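Local atomic coordinates of 4-hydroxy-3-methylbut-2-enyl diphosphate reductase (Aquifex aeolicus, PDB entry 3DNF), a protein that reduces (E)-4-hydroxy-3-methylbut-2-enyl diphosphate to isopentenyl and dimethylallyl diphosphate with an iron-sulfur cluster, the last step of the non-mevalonate isoprenoid pathway. Residues V2-A7 with V258-G263; A10-G15 with S265-I270; I214-K219 with W269-V274. One frame throughout, in Å; residues are numbered along the deposited sequence.

Interaction 1 of 3, residues V2-A7 with V258-G263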
loop_
_atom_site.group_PDB
_atom_site.type_symbol
_atom_site.label_atom_id
_atom_site.label_comp_id
_atom_site.label_asym_id
_atom_site.label_seq_id
_atom_site.Cartn_x
_atom_site.Cartn_y
_atom_site.Cartn_z
ATOM N N VAL B 2 31.182 29.932 -23.925
ATOM C CA VAL B 2 31.024 28.476 -24.054
ATOM C C VAL B 2 29.546 28.069 -24.185
ATOM O O VAL B 2 28.674 28.920 -24.409
ATOM C CB VAL B 2 31.720 27.710 -22.880
ATOM C CG1 VAL B 2 33.228 27.991 -22.870
ATOM C CG2 VAL B 2 31.088 28.055 -21.525
ATOM N N ASP B 3 29.270 26.771 -24.048
ATOM C CA ASP B 3 27.910 26.256 -24.145
ATOM C C ASP B 3 27.255 26.126 -22.764
ATOM O O ASP B 3 27.718 25.356 -21.914
ATOM C CB ASP B 3 27.910 24.907 -24.861
ATOM C CG ASP B 3 26.716 24.736 -25.783
ATOM O OD1 ASP B 3 25.630 25.290 -25.484
ATOM O OD2 ASP B 3 26.868 24.045 -26.815
ATOM N N ILE B 4 26.178 26.879 -22.549
ATOM C CA ILE B 4 25.444 26.835 -21.277
ATOM C C ILE B 4 24.109 26.146 -21.485
ATOM O O ILE B 4 23.318 26.571 -22.322
ATOM C CB ILE B 4 25.154 28.252 -20.710
ATOM C CG1 ILE B 4 26.234 29.264 -21.117
ATOM C CG2 ILE B 4 24.945 28.193 -19.194
ATOM C CD1 ILE B 4 26.008 29.898 -22.496
ATOM N N ILE B 5 23.853 25.087 -20.729
ATOM C CA ILE B 5 22.558 24.431 -20.809
ATOM C C ILE B 5 21.820 24.494 -19.474
ATOM O O ILE B 5 22.294 24.000 -18.450
ATOM C CB ILE B 5 22.646 22.984 -21.371
ATOM C CG1 ILE B 5 21.255 22.339 -21.437
ATOM C CG2 ILE B 5 23.630 22.146 -20.562
ATOM C CD1 ILE B 5 21.125 21.195 -22.423
ATOM N N ILE B 6 20.662 25.138 -19.504
ATOM C CA ILE B 6 19.769 25.163 -18.349
ATOM C C ILE B 6 18.962 23.871 -18.374
ATOM O O ILE B 6 18.282 23.575 -19.359
ATOM C CB ILE B 6 18.848 26.414 -18.347
ATOM C CG1 ILE B 6 19.697 27.687 -18.288
ATOM C CG2 ILE B 6 17.862 26.367 -17.166
ATOM C CD1 ILE B 6 18.953 28.951 -18.640
ATOM N N ALA B 7 19.078 23.094 -17.299
ATOM C CA ALA B 7 18.382 21.815 -17.172
ATOM C C ALA B 7 16.873 21.997 -17.282
ATOM O O ALA B 7 16.310 22.982 -16.788
ATOM C CB ALA B 7 18.741 21.137 -15.847
ATOM N N VAL B 258 28.637 23.942 -19.658
ATOM C CA VAL B 258 28.168 24.260 -18.302
ATOM C C VAL B 258 26.697 23.882 -18.144
ATOM O O VAL B 258 25.865 24.238 -18.982
ATOM C CB VAL B 258 28.309 25.769 -17.965
ATOM C CG1 VAL B 258 27.897 26.044 -16.502
ATOM C CG2 VAL B 258 29.729 26.258 -18.242
ATOM N N GLY B 259 26.389 23.163 -17.067
ATOM C CA GLY B 259 25.004 22.877 -16.701
ATOM C C GLY B 259 24.488 23.744 -15.559
ATOM O O GLY B 259 25.204 24.005 -14.587
ATOM N N ILE B 260 23.245 24.205 -15.687
ATOM C CA ILE B 260 22.589 24.980 -14.632
ATOM C C ILE B 260 21.239 24.376 -14.283
ATOM O O ILE B 260 20.402 24.102 -15.163
ATOM C CB ILE B 260 22.346 26.466 -15.026
ATOM C CG1 ILE B 260 23.655 27.174 -15.388
ATOM C CG2 ILE B 260 21.627 27.216 -13.901
ATOM C CD1 ILE B 260 23.450 28.587 -15.936
ATOM N N SER B 261 21.020 24.173 -12.991
ATOM C CA SER B 261 19.664 23.962 -12.516
ATOM C C SER B 261 19.389 24.799 -11.290
ATOM O O SER B 261 20.260 25.524 -10.807
ATOM C CB SER B 261 19.379 22.494 -12.249
ATOM O OG SER B 261 17.976 22.299 -12.193
ATOM N N ALA B 262 18.159 24.702 -10.800
ATOM C CA ALA B 262 17.718 25.500 -9.661
ATOM C C ALA B 262 16.634 24.768 -8.919
ATOM O O ALA B 262 15.873 24.010 -9.533
ATOM C CB ALA B 262 17.191 26.852 -10.136
ATOM N N GLY B 263 16.559 25.021 -7.610
ATOM C CA GLY B 263 15.503 24.502 -6.730
ATOM C C GLY B 263 14.130 25.124 -7.015
ATOM O O GLY B 263 13.999 26.030 -7.839
#

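Interaction 2 of 3, residues A10-G15 with S265-I270. With F3S (Fe3-s4 cluster), chain E.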
loop_
_atom_site.group_PDB
_atom_site.type_symbol
_atom_site.label_atom_id
_atom_site.label_comp_id
_atom_site.label_asym_id
_atom_site.label_seq_id
_atom_site.Cartn_x
_atom_site.Cartn_y
_atom_site.Cartn_z
ATOM N N ALA B 10 14.348 23.211 -14.269
ATOM C CA ALA B 10 15.023 24.100 -13.311
ATOM C C ALA B 10 14.014 25.134 -12.773
ATOM O O ALA B 10 13.253 25.735 -13.548
ATOM C CB ALA B 10 16.236 24.799 -13.948
ATOM N N GLY B 11 13.960 25.289 -11.454
ATOM C CA GLY B 11 13.211 26.390 -10.862
ATOM C C GLY B 11 11.785 26.028 -10.551
ATOM O O GLY B 11 11.493 24.872 -10.194
ATOM N N PHE B 12 10.894 27.030 -10.681
ATOM C CA PHE B 12 9.488 26.933 -10.247
ATOM C C PHE B 12 8.779 25.793 -10.960
ATOM O O PHE B 12 8.931 25.592 -12.168
ATOM C CB PHE B 12 8.665 28.207 -10.606
ATOM C CG PHE B 12 9.014 29.458 -9.832
ATOM C CD1 PHE B 12 9.857 29.437 -8.726
ATOM C CD2 PHE B 12 8.440 30.679 -10.219
ATOM C CE1 PHE B 12 10.148 30.611 -8.026
ATOM C CE2 PHE B 12 8.715 31.848 -9.533
ATOM C CZ PHE B 12 9.571 31.812 -8.432
ATOM N N CYS B 13 7.974 25.075 -10.200
ATOM C CA CYS B 13 7.047 24.106 -10.754
ATOM C C CYS B 13 5.891 24.808 -11.468
ATOM O O CYS B 13 5.669 26.025 -11.335
ATOM C CB CYS B 13 6.471 23.279 -9.633
ATOM S SG CYS B 13 5.642 24.371 -8.513
ATOM N N PHE B 14 5.110 24.011 -12.177
ATOM C CA PHE B 14 3.949 24.517 -12.895
ATOM C C PHE B 14 3.026 25.417 -12.043
ATOM O O PHE B 14 2.687 26.545 -12.434
ATOM C CB PHE B 14 3.160 23.331 -13.431
ATOM C CG PHE B 14 1.810 23.707 -13.946
ATOM C CD1 PHE B 14 1.674 24.302 -15.190
ATOM C CD2 PHE B 14 0.674 23.477 -13.167
ATOM C CE1 PHE B 14 0.404 24.670 -15.663
ATOM C CE2 PHE B 14 -0.595 23.832 -13.618
ATOM C CZ PHE B 14 -0.739 24.434 -14.850
ATOM N N GLY B 15 2.625 24.925 -10.879
ATOM C CA GLY B 15 1.697 25.642 -10.011
ATOM C C GLY B 15 2.233 26.961 -9.511
ATOM O O GLY B 15 1.513 27.925 -9.443
ATOM N N SER B 265 12.281 27.098 -5.510
ATOM C CA SER B 265 12.007 28.467 -5.089
ATOM C C SER B 265 12.776 29.511 -5.886
ATOM O O SER B 265 12.840 30.681 -5.481
ATOM C CB SER B 265 12.270 28.608 -3.584
ATOM O OG SER B 265 11.216 28.004 -2.854
ATOM N N THR B 266 13.376 29.094 -7.002
ATOM C CA THR B 266 14.199 29.991 -7.819
ATOM C C THR B 266 13.440 30.455 -9.064
ATOM O O THR B 266 13.073 29.641 -9.917
ATOM C CB THR B 266 15.561 29.337 -8.186
ATOM O OG1 THR B 266 16.243 28.982 -6.977
ATOM C CG2 THR B 266 16.481 30.306 -9.004
ATOM N N PRO B 267 13.212 31.778 -9.174
ATOM C CA PRO B 267 12.549 32.317 -10.342
ATOM C C PRO B 267 13.518 32.332 -11.526
ATOM O O PRO B 267 14.747 32.321 -11.344
ATOM C CB PRO B 267 12.199 33.748 -9.916
ATOM C CG PRO B 267 13.229 34.094 -8.911
ATOM C CD PRO B 267 13.521 32.830 -8.187
ATOM N N ASP B 268 12.948 32.343 -12.721
ATOM C CA ASP B 268 13.737 32.350 -13.954
ATOM C C ASP B 268 14.663 33.543 -14.114
ATOM O O ASP B 268 15.681 33.436 -14.799
ATOM C CB ASP B 268 12.801 32.295 -15.154
ATOM C CG ASP B 268 12.173 30.926 -15.343
ATOM O OD1 ASP B 268 12.651 29.951 -14.709
ATOM O OD2 ASP B 268 11.209 30.831 -16.138
ATOM N N TRP B 269 14.328 34.679 -13.510
ATOM C CA TRP B 269 15.194 35.851 -13.659
ATOM C C TRP B 269 16.511 35.691 -12.912
ATOM O O TRP B 269 17.528 36.272 -13.311
ATOM C CB TRP B 269 14.492 37.159 -13.266
ATOM C CG TRP B 269 14.116 37.284 -11.840
ATOM C CD1 TRP B 269 12.924 36.928 -11.285
ATOM C CD2 TRP B 269 14.906 37.839 -10.777
ATOM N NE1 TRP B 269 12.918 37.214 -9.955
ATOM C CE2 TRP B 269 14.118 37.772 -9.605
ATOM C CE3 TRP B 269 16.193 38.385 -10.698
ATOM C CZ2 TRP B 269 14.579 38.224 -8.366
ATOM C CZ3 TRP B 269 16.650 38.831 -9.467
ATOM C CH2 TRP B 269 15.843 38.758 -8.318
ATOM N N ILE B 270 16.490 34.911 -11.831
ATOM C CA ILE B 270 17.735 34.584 -11.114
ATOM C C ILE B 270 18.587 33.616 -11.947
ATOM O O ILE B 270 19.792 33.812 -12.060
ATOM C CB ILE B 270 17.490 34.080 -9.666
ATOM C CG1 ILE B 270 17.049 35.257 -8.791
ATOM C CG2 ILE B 270 18.769 33.424 -9.078
ATOM C CD1 ILE B 270 16.412 34.885 -7.438
HETATM FE FE1 F3S E . 3.405 20.311 -7.971
HETATM FE FE3 F3S E . 1.536 22.274 -7.959
HETATM FE FE4 F3S E . 3.958 22.654 -7.700
HETATM S S1 F3S E . 1.495 20.335 -6.769
HETATM S S2 F3S E . 5.311 21.108 -6.999
HETATM S S3 F3S E . 3.120 21.926 -9.562
HETATM S S4 F3S E . 2.506 24.052 -6.871
HETATM O O HOH W 1 11.631 29.363 -12.254
#

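Interaction 3 of 3, residues I214-K219 with W269-V274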
loop_
_atom_site.group_PDB
_atom_site.type_symbol
_atom_site.label_atom_id
_atom_site.label_comp_id
_atom_site.label_asym_id
_atom_site.label_seq_id
_atom_site.Cartn_x
_atom_site.Cartn_y
_atom_site.Cartn_z
ATOM N N ILE B 214 26.082 23.895 -12.006
ATOM C CA ILE B 214 25.648 24.958 -11.090
ATOM C C ILE B 214 24.224 24.699 -10.604
ATOM O O ILE B 214 23.305 24.559 -11.411
ATOM C CB ILE B 214 25.711 26.373 -11.750
ATOM C CG1 ILE B 214 27.099 26.660 -12.347
ATOM C CG2 ILE B 214 25.263 27.468 -10.756
ATOM C CD1 ILE B 214 28.289 26.580 -11.358
ATOM N N ILE B 215 24.057 24.632 -9.285
ATOM C CA ILE B 215 22.752 24.432 -8.652
ATOM C C ILE B 215 22.388 25.700 -7.873
ATOM O O ILE B 215 23.115 26.115 -6.957
ATOM C CB ILE B 215 22.741 23.169 -7.720
ATOM C CG1 ILE B 215 23.070 21.871 -8.500
ATOM C CG2 ILE B 215 21.437 23.073 -6.921
ATOM C CD1 ILE B 215 22.147 21.538 -9.679
ATOM N N ILE B 216 21.281 26.330 -8.260
ATOM C CA ILE B 216 20.876 27.601 -7.663
ATOM C C ILE B 216 19.722 27.394 -6.661
ATOM O O ILE B 216 18.827 26.574 -6.883
ATOM C CB ILE B 216 20.477 28.643 -8.747
ATOM C CG1 ILE B 216 21.559 28.773 -9.811
ATOM C CG2 ILE B 216 20.210 30.019 -8.108
ATOM C CD1 ILE B 216 21.030 29.299 -11.134
ATOM N N GLY B 217 19.765 28.133 -5.550
ATOM C CA GLY B 217 18.690 28.098 -4.570
ATOM C C GLY B 217 19.125 28.534 -3.194
ATOM O O GLY B 217 20.325 28.564 -2.888
ATOM N N GLY B 218 18.152 28.871 -2.349
ATOM C CA GLY B 218 18.447 29.236 -0.963
ATOM C C GLY B 218 19.033 28.034 -0.246
ATOM O O GLY B 218 18.652 26.900 -0.548
ATOM N N LYS B 219 19.964 28.284 0.681
ATOM C CA LYS B 219 20.635 27.229 1.466
ATOM C C LYS B 219 19.663 26.438 2.342
ATOM O O LYS B 219 19.841 25.239 2.551
ATOM C CB LYS B 219 21.726 27.814 2.377
ATOM C CG LYS B 219 22.853 28.545 1.668
ATOM C CD LYS B 219 23.781 29.246 2.670
ATOM C CE LYS B 219 24.790 30.107 1.921
ATOM N NZ LYS B 219 25.666 30.907 2.808
ATOM N N TRP B 269 14.328 34.679 -13.510
ATOM C CA TRP B 269 15.194 35.851 -13.659
ATOM C C TRP B 269 16.511 35.691 -12.912
ATOM O O TRP B 269 17.528 36.272 -13.311
ATOM C CB TRP B 269 14.492 37.159 -13.266
ATOM C CG TRP B 269 14.116 37.284 -11.840
ATOM C CD1 TRP B 269 12.924 36.928 -11.285
ATOM C CD2 TRP B 269 14.906 37.839 -10.777
ATOM N NE1 TRP B 269 12.918 37.214 -9.955
ATOM C CE2 TRP B 269 14.118 37.772 -9.605
ATOM C CE3 TRP B 269 16.193 38.385 -10.698
ATOM C CZ2 TRP B 269 14.579 38.224 -8.366
ATOM C CZ3 TRP B 269 16.650 38.831 -9.467
ATOM C CH2 TRP B 269 15.843 38.758 -8.318
ATOM N N ILE B 270 16.490 34.911 -11.831
ATOM C CA ILE B 270 17.735 34.584 -11.114
ATOM C C ILE B 270 18.587 33.616 -11.947
ATOM O O ILE B 270 19.792 33.812 -12.060
ATOM C CB ILE B 270 17.490 34.080 -9.666
ATOM C CG1 ILE B 270 17.049 35.257 -8.791
ATOM C CG2 ILE B 270 18.769 33.424 -9.078
ATOM C CD1 ILE B 270 16.412 34.885 -7.438
ATOM N N ILE B 271 17.960 32.588 -12.524
ATOM C CA ILE B 271 18.659 31.664 -13.429
ATOM C C ILE B 271 19.318 32.386 -14.619
ATOM O O ILE B 271 20.432 32.041 -15.027
ATOM C CB ILE B 271 17.728 30.530 -13.938
ATOM C CG1 ILE B 271 17.075 29.783 -12.769
ATOM C CG2 ILE B 271 18.489 29.553 -14.861
ATOM C CD1 ILE B 271 15.945 28.825 -13.208
ATOM N N GLU B 272 18.638 33.390 -15.164
ATOM C CA GLU B 272 19.207 34.206 -16.250
ATOM C C GLU B 272 20.369 35.073 -15.787
ATOM O O GLU B 272 21.333 35.269 -16.535
ATOM C CB GLU B 272 18.131 35.068 -16.923
ATOM C CG GLU B 272 17.016 34.262 -17.609
ATOM C CD GLU B 272 17.546 33.236 -18.614
ATOM O OE1 GLU B 272 18.397 33.606 -19.444
ATOM O OE2 GLU B 272 17.112 32.060 -18.561
ATOM N N GLN B 273 20.274 35.588 -14.562
ATOM C CA GLN B 273 21.356 36.354 -13.949
ATOM C C GLN B 273 22.615 35.504 -13.848
ATOM O O GLN B 273 23.713 35.970 -14.150
ATOM C CB GLN B 273 20.960 36.847 -12.560
ATOM C CG GLN B 273 20.053 38.065 -12.561
ATOM C CD GLN B 273 19.992 38.765 -11.218
ATOM O OE1 GLN B 273 19.565 39.914 -11.139
ATOM N NE2 GLN B 273 20.408 38.078 -10.154
ATOM N N VAL B 274 22.436 34.255 -13.426
ATOM C CA VAL B 274 23.528 33.294 -13.321
ATOM C C VAL B 274 24.109 32.933 -14.703
ATOM O O VAL B 274 25.333 32.965 -14.897
ATOM C CB VAL B 274 23.086 32.041 -12.525
ATOM C CG1 VAL B 274 24.128 30.906 -12.632
ATOM C CG2 VAL B 274 22.840 32.420 -11.069
#

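Interaction 1 of 3, residues V2-A7 with V258-G263
Ile4 and Ile260 stand side by side on one face of the sheet and point the same way, CG2 of Ile4 pressing on CD1 of Ile260 at 3.6 Å. CG2 of Ile4 sits between the side chains of Ile260 and Val258, 4.3 Å from Val258 CB. It lies anti to the backbone N while CG1, with chi1 at -30°, leads away from the neighbouring strand. Beta-branched residues suit this face: they pack on each other across the strands, and Ile4 and Ile260 also touch helix 268-281. Just before the strand begins, Val2 sends CG2 across that of Val258 at about a right angle. Strands 3-6 and 257-262 are parallel neighbours in a four-stranded sheet of an open alpha/beta lobe, with 3-6 at the margin within this chain. Four backbone bonds join them: Ile5 gives its N-H to Val258 O and takes one from Ile260 N, while Val258 N donates to Asp3 O and Ala7 N to Ile260 O, the last at 2.7 Å. On the other face Gly259 offers no side chain, leaving a shallow hollow beside Ile5. There CG2 of Ile5 rests 3.4 Å from Val258 O and 4.2 Å from Gly259 CA, while CG1, anti to the backbone N (chi1 -180°), leads away from Gly259. The Ile5 side chain also touches Leu206 of helix 195-206. Small residues suit the end of the contact, where CB of Ala7 meets CB of Ser261 at 3.9 Å; from the same helix Leu206 touches Ala7 and Val203 touches Ser261.

Interaction 2 of 3, residues A10-G15 with S265-I270
Gly11 and Thr266 bring their backbones together where two loops pass, Gly11 CA lying 3.4 Å from Thr266 O. Glycine is required here: a CB would run into that carbonyl oxygen, and the positive phi of 91° would also jam it against the preceding one. The direct hydrogen bond from Phe12 N to Thr266 O is weak, long and well bent. A water makes good the link, accepting from Phe12 N at 2.9 Å and donating to both Thr266 O and Asp268 OD1, so that it ties the loop to the first turn of helix 268-281. The Phe12 side chain does most of the packing. Its chi1 of -70° sets CG anti to the carbonyl carbon, and Pro267 CA sits over one face of the ring, 3.9 Å from the centroid, in a CH-pi contact offset toward the rim. Pro267 CB meets CZ of the ring at 3.6 Å, while Ser265 C lies at the edge in the ring plane. A flat aromatic thus offers a face to Pro267 CA and an outer atom to its CB, and Glu46 of helix 44-53 touches both residues. An alanine in place of Phe12 would probably leave Pro267 without its aromatic partner and open a gap between the loop and the start of helix 268-281. One residue on, Cys13 is the N-cap of helix 14-26 and its SG binds FE4 of the Fe3-S4 cluster at 2.5 Å. Ser265 is predicted to bind the diphosphate substrate, so the two loops, each running into a helix, probably bring the cluster and substrate sides of the IspH active site together.

Interaction 3 of 3, residues I214-K219 with W269-V274
The layer between a parallel sheet and the helix on its face, the core of an open alpha/beta lobe, holds this contact, with helix 269-274 running roughly antiparallel to strand 214-216 at an angle of 148° and 10.2 Å between axes. Ile216 and Val274 reach toward each other tip to tip. CD1 of Ile216 lands among the branches of the valine, 3.6 Å from CG2 and 3.8 Å from CG1. Its extended second torsion, chi2 156°, carries CD1 out toward the helix, a reach that lets isoleucine bridge from strand to helix. The other branch, CG2, meets CG2 of Ile270 at 3.8 Å, one turn earlier on the helix, so the forked side chain touches both turns; CD1 also lies 4.3 Å from CG1 of Ile271. Ile214, two residues back on the same strand face, adds a looser touch, CG2 to CG1 of Val274 at 4.1 Å. All five side chains are buried hydrocarbon, so dispersion and exclusion of water hold the layers together. Around them, Ile260 and Ala262 of strand 257-262 touch Ile216, Ile241 of strand 238-241 touches Ile214 and Val274, and Gln45 of helix 44-53 packs on Ile270.

Interactions 1 and 3 lie in one lobe, their centres 10 Å apart, and interaction 2 at its inner end, toward the cluster, 9 Å from interaction 3 and 14 Å from interaction 1. Strand 257-262 lies between 3-6 and 212-216, so interaction 1 continues through the sheet to the strand of interaction 3. Helix 268-281 follows strand 257-262 in the chain and serves interactions 2 and 3, which share Trp269 and Ile270. Residues 2-7 and 10-15 come first, 214-219 much later, then 258-263 and the overlapping 265-270 and 269-274. The chain's beginning and end therefore build the same lobe, and the loop at 10-15, leaving strand 3-6, carries Cys13 to the iron-sulfur cluster.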